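PDB 3ORY: flap endonuclease 1 from Desulfurococcus amylolyticus, which probably cleaves the 5' flaps of branched DNA as a structure-specific nuclease during replication and repair, as its family relatives do. Local coordinates for residues 44-49 / 91-96. Sequence-based numbering, arbitrary orientation.
Sequences NALYQF and YVFDGK
Ala45 and Leu46, on helix 42-52, rest against Tyr91 and Phe93 of strand 88-93 in the PIN-like core of the XPG N-terminal domain, a worked example of a helix packed on the parallel part of a mixed sheet. Strand 88-93 lies between strands 37-41 and 160-162; Tyr91 points at the helix, whereas Phe93 leaves the strand to one side and brings its ring rim to Leu46. The tight part is wholly apolar and meets ring edges. Ala45 CB sits 4.1 Å from Tyr91 CE1, close to the plane of that ring, whose hydroxyl reaches on to a hydrogen bond with Thr79. Leu46 crosses Phe93 at about a right angle: with CG anti to its carbonyl carbon (chi1 -63°) and the chain then extended, CD1 comes to 4.0 Å from Phe93 CE1, again at the rim. Helix 143-156 closes over this pair through Ala149, Lys150 and Leu153. Beyond Phe93 a looser turn leaves residues 44-49 behind and ends at solvent-exposed Lys96, whose O still meets Tyr43 OH near the helix start. There Asp94, salt-bridged to Lys101 through OD1, forms an Asx turn, its OD2 accepting from Lys96 N at 3.0 Å by the anti lone pair.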
ATOM      1  N   ASN A  44       1.391  -2.713   2.882  1.00 22.44           N
ATOM      2  CA  ASN A  44       1.476  -1.937   1.650  1.00 23.17           C
ATOM      3  C   ASN A  44       2.266  -0.653   1.869  1.00 23.27           C
ATOM      4  O   ASN A  44       3.109  -0.297   1.044  1.00 23.58           O
ATOM      5  CB  ASN A  44       0.096  -1.608   1.068  1.00 23.43           C
ATOM      6  CG  ASN A  44       0.162  -1.272  -0.392  1.00 25.50           C
ATOM      7  OD1 ASN A  44       0.026  -2.159  -1.254  1.00 29.10           O
ATOM      8  ND2 ASN A  44       0.391   0.002  -0.700  1.00 24.34           N
ATOM      9  N   ALA A  45       1.992   0.038   2.975  1.00 23.12           N
ATOM     10  CA  ALA A  45       2.740   1.248   3.313  1.00 23.83           C
ATOM     11  C   ALA A  45       4.224   0.957   3.473  1.00 24.00           C
ATOM     12  O   ALA A  45       5.051   1.696   2.961  1.00 24.49           O
ATOM     13  CB  ALA A  45       2.171   1.929   4.586  1.00 23.95           C
ATOM     14  N   LEU A  46       4.566  -0.119   4.177  1.00 23.74           N
ATOM     15  CA  LEU A  46       5.979  -0.436   4.398  1.00 23.97           C
ATOM     16  C   LEU A  46       6.685  -0.747   3.084  1.00 24.43           C
ATOM     17  O   LEU A  46       7.832  -0.360   2.895  1.00 25.32           O
ATOM     18  CB  LEU A  46       6.146  -1.590   5.415  1.00 23.32           C
ATOM     19  CG  LEU A  46       5.631  -1.284   6.829  1.00 23.79           C
ATOM     20  CD1 LEU A  46       5.803  -2.486   7.777  1.00 22.79           C
ATOM     21  CD2 LEU A  46       6.300  -0.054   7.417  1.00 24.87           C
ATOM     22  N   TYR A  47       5.992  -1.435   2.177  1.00 24.42           N
ATOM     23  CA  TYR A  47       6.508  -1.675   0.834  1.00 24.86           C
ATOM     24  C   TYR A  47       6.719  -0.383   0.043  1.00 25.66           C
ATOM     25  O   TYR A  47       7.724  -0.247  -0.677  1.00 25.54           O
ATOM     26  CB  TYR A  47       5.610  -2.665   0.064  1.00 25.18           C
ATOM     27  CG  TYR A  47       6.035  -4.104   0.280  1.00 26.76           C
ATOM     28  CD1 TYR A  47       7.328  -4.524  -0.068  1.00 29.03           C
ATOM     29  CD2 TYR A  47       5.176  -5.034   0.856  1.00 29.26           C
ATOM     30  CE1 TYR A  47       7.740  -5.830   0.129  1.00 30.41           C
ATOM     31  CE2 TYR A  47       5.590  -6.368   1.071  1.00 28.83           C
ATOM     32  CZ  TYR A  47       6.866  -6.745   0.700  1.00 30.92           C
ATOM     33  OH  TYR A  47       7.299  -8.031   0.899  1.00 33.28           O
ATOM     34  N   GLN A  48       5.783   0.562   0.173  1.00 25.08           N
ATOM     35  CA  GLN A  48       5.941   1.868  -0.489  1.00 26.45           C
ATOM     36  C   GLN A  48       7.192   2.598  -0.000  1.00 26.68           C
ATOM     37  O   GLN A  48       7.966   3.120  -0.814  1.00 26.87           O
ATOM     38  CB  GLN A  48       4.713   2.765  -0.310  1.00 26.61           C
ATOM     39  CG  GLN A  48       3.414   2.210  -0.877  1.00 27.57           C
ATOM     40  CD  GLN A  48       3.566   1.566  -2.251  1.00 29.79           C
ATOM     41  OE1 GLN A  48       4.230   2.101  -3.151  1.00 27.85           O
ATOM     42  NE2 GLN A  48       2.923   0.417  -2.425  1.00 28.36           N
ATOM     43  N   PHE A  49       7.390   2.605   1.319  1.00 26.61           N
ATOM     44  CA  PHE A  49       8.562   3.248   1.925  1.00 27.62           C
ATOM     45  C   PHE A  49       9.867   2.562   1.507  1.00 28.15           C
ATOM     46  O   PHE A  49      10.882   3.227   1.237  1.00 28.73           O
ATOM     47  CB  PHE A  49       8.438   3.259   3.449  1.00 27.07           C
ATOM     48  CG  PHE A  49       7.195   3.947   3.957  1.00 27.62           C
ATOM     49  CD1 PHE A  49       6.695   5.083   3.324  1.00 26.67           C
ATOM     50  CD2 PHE A  49       6.544   3.472   5.100  1.00 27.45           C
ATOM     51  CE1 PHE A  49       5.539   5.729   3.792  1.00 28.02           C
ATOM     52  CE2 PHE A  49       5.394   4.114   5.586  1.00 26.64           C
ATOM     53  CZ  PHE A  49       4.894   5.246   4.935  1.00 26.13           C
ATOM     54  N   TYR A  91      -2.996   2.228  11.554  1.00 25.96           N
ATOM     55  CA  TYR A  91      -2.465   1.210  10.660  1.00 25.45           C
ATOM     56  C   TYR A  91      -3.133  -0.122  10.953  1.00 25.02           C
ATOM     57  O   TYR A  91      -3.634  -0.338  12.053  1.00 25.77           O
ATOM     58  CB  TYR A  91      -0.939   1.109  10.803  1.00 24.68           C
ATOM     59  CG  TYR A  91      -0.221   2.275  10.144  1.00 25.55           C
ATOM     60  CD1 TYR A  91       0.267   2.178   8.837  1.00 23.85           C
ATOM     61  CD2 TYR A  91      -0.049   3.479  10.824  1.00 25.37           C
ATOM     62  CE1 TYR A  91       0.929   3.258   8.233  1.00 24.27           C
ATOM     63  CE2 TYR A  91       0.599   4.555  10.231  1.00 27.56           C
ATOM     64  CZ  TYR A  91       1.078   4.438   8.938  1.00 26.55           C
ATOM     65  OH  TYR A  91       1.715   5.510   8.374  1.00 27.13           O
ATOM     66  N   VAL A  92      -3.175  -0.999   9.957  1.00 24.40           N
ATOM     67  CA  VAL A  92      -3.687  -2.343  10.161  1.00 23.46           C
ATOM     68  C   VAL A  92      -2.675  -3.345   9.620  1.00 23.37           C
ATOM     69  O   VAL A  92      -2.212  -3.220   8.483  1.00 23.67           O
ATOM     70  CB  VAL A  92      -5.101  -2.547   9.542  1.00 24.19           C
ATOM     71  CG1 VAL A  92      -5.136  -2.170   8.060  1.00 23.35           C
ATOM     72  CG2 VAL A  92      -5.605  -3.989   9.784  1.00 22.38           C
ATOM     73  N   PHE A  93      -2.325  -4.331  10.443  1.00 22.66           N
ATOM     74  CA  PHE A  93      -1.330  -5.316  10.057  1.00 22.21           C
ATOM     75  C   PHE A  93      -1.938  -6.691   9.876  1.00 22.12           C
ATOM     76  O   PHE A  93      -2.822  -7.103  10.640  1.00 22.49           O
ATOM     77  CB  PHE A  93      -0.183  -5.349  11.078  1.00 21.67           C
ATOM     78  CG  PHE A  93       0.685  -4.123  11.033  1.00 23.17           C
ATOM     79  CD1 PHE A  93       1.648  -3.975  10.049  1.00 23.90           C
ATOM     80  CD2 PHE A  93       0.533  -3.114  11.980  1.00 23.58           C
ATOM     81  CE1 PHE A  93       2.469  -2.823  10.000  1.00 25.41           C
ATOM     82  CE2 PHE A  93       1.327  -1.959  11.941  1.00 26.42           C
ATOM     83  CZ  PHE A  93       2.299  -1.816  10.943  1.00 25.83           C
ATOM     84  N   ASP A  94      -1.426  -7.389   8.864  1.00 22.21           N
ATOM     85  CA  ASP A  94      -1.917  -8.681   8.399  1.00 22.01           C
ATOM     86  C   ASP A  94      -1.762  -9.720   9.492  1.00 22.18           C
ATOM     87  O   ASP A  94      -0.867  -9.614  10.335  1.00 22.19           O
ATOM     88  CB  ASP A  94      -1.093  -9.100   7.165  1.00 21.84           C
ATOM     89  CG  ASP A  94      -1.847 -10.038   6.239  1.00 22.59           C
ATOM     90  OD1 ASP A  94      -2.433  -9.547   5.253  1.00 23.00           O
ATOM     91  OD2 ASP A  94      -1.851 -11.268   6.492  1.00 22.85           O
ATOM     92  N   GLY A  95      -2.633 -10.722   9.471  1.00 22.57           N
ATOM     93  CA  GLY A  95      -2.550 -11.847  10.396  1.00 23.13           C
ATOM     94  C   GLY A  95      -1.399 -12.789  10.084  1.00 23.43           C
ATOM     95  O   GLY A  95      -1.005 -13.586  10.930  1.00 24.31           O
ATOM     96  N   LYS A  96      -0.855 -12.691   8.879  1.00 23.75           N
ATOM     97  CA  LYS A  96       0.271 -13.539   8.471  1.00 24.36           C
ATOM     98  C   LYS A  96       1.549 -12.724   8.319  1.00 24.03           C
ATOM     99  O   LYS A  96       1.493 -11.551   7.945  1.00 23.59           O
ATOM    100  CB  LYS A  96      -0.048 -14.272   7.153  1.00 24.71           C
ATOM    101  CG  LYS A  96      -1.163 -15.336   7.263  1.00 25.97           C
ATOM    102  CD  LYS A  96      -0.853 -16.332   8.382  1.00 30.40           C
ATOM    103  CE  LYS A  96      -2.068 -17.196   8.724  1.00 31.94           C
ATOM    104  NZ  LYS A  96      -2.504 -17.990   7.533  1.00 29.40           N
TER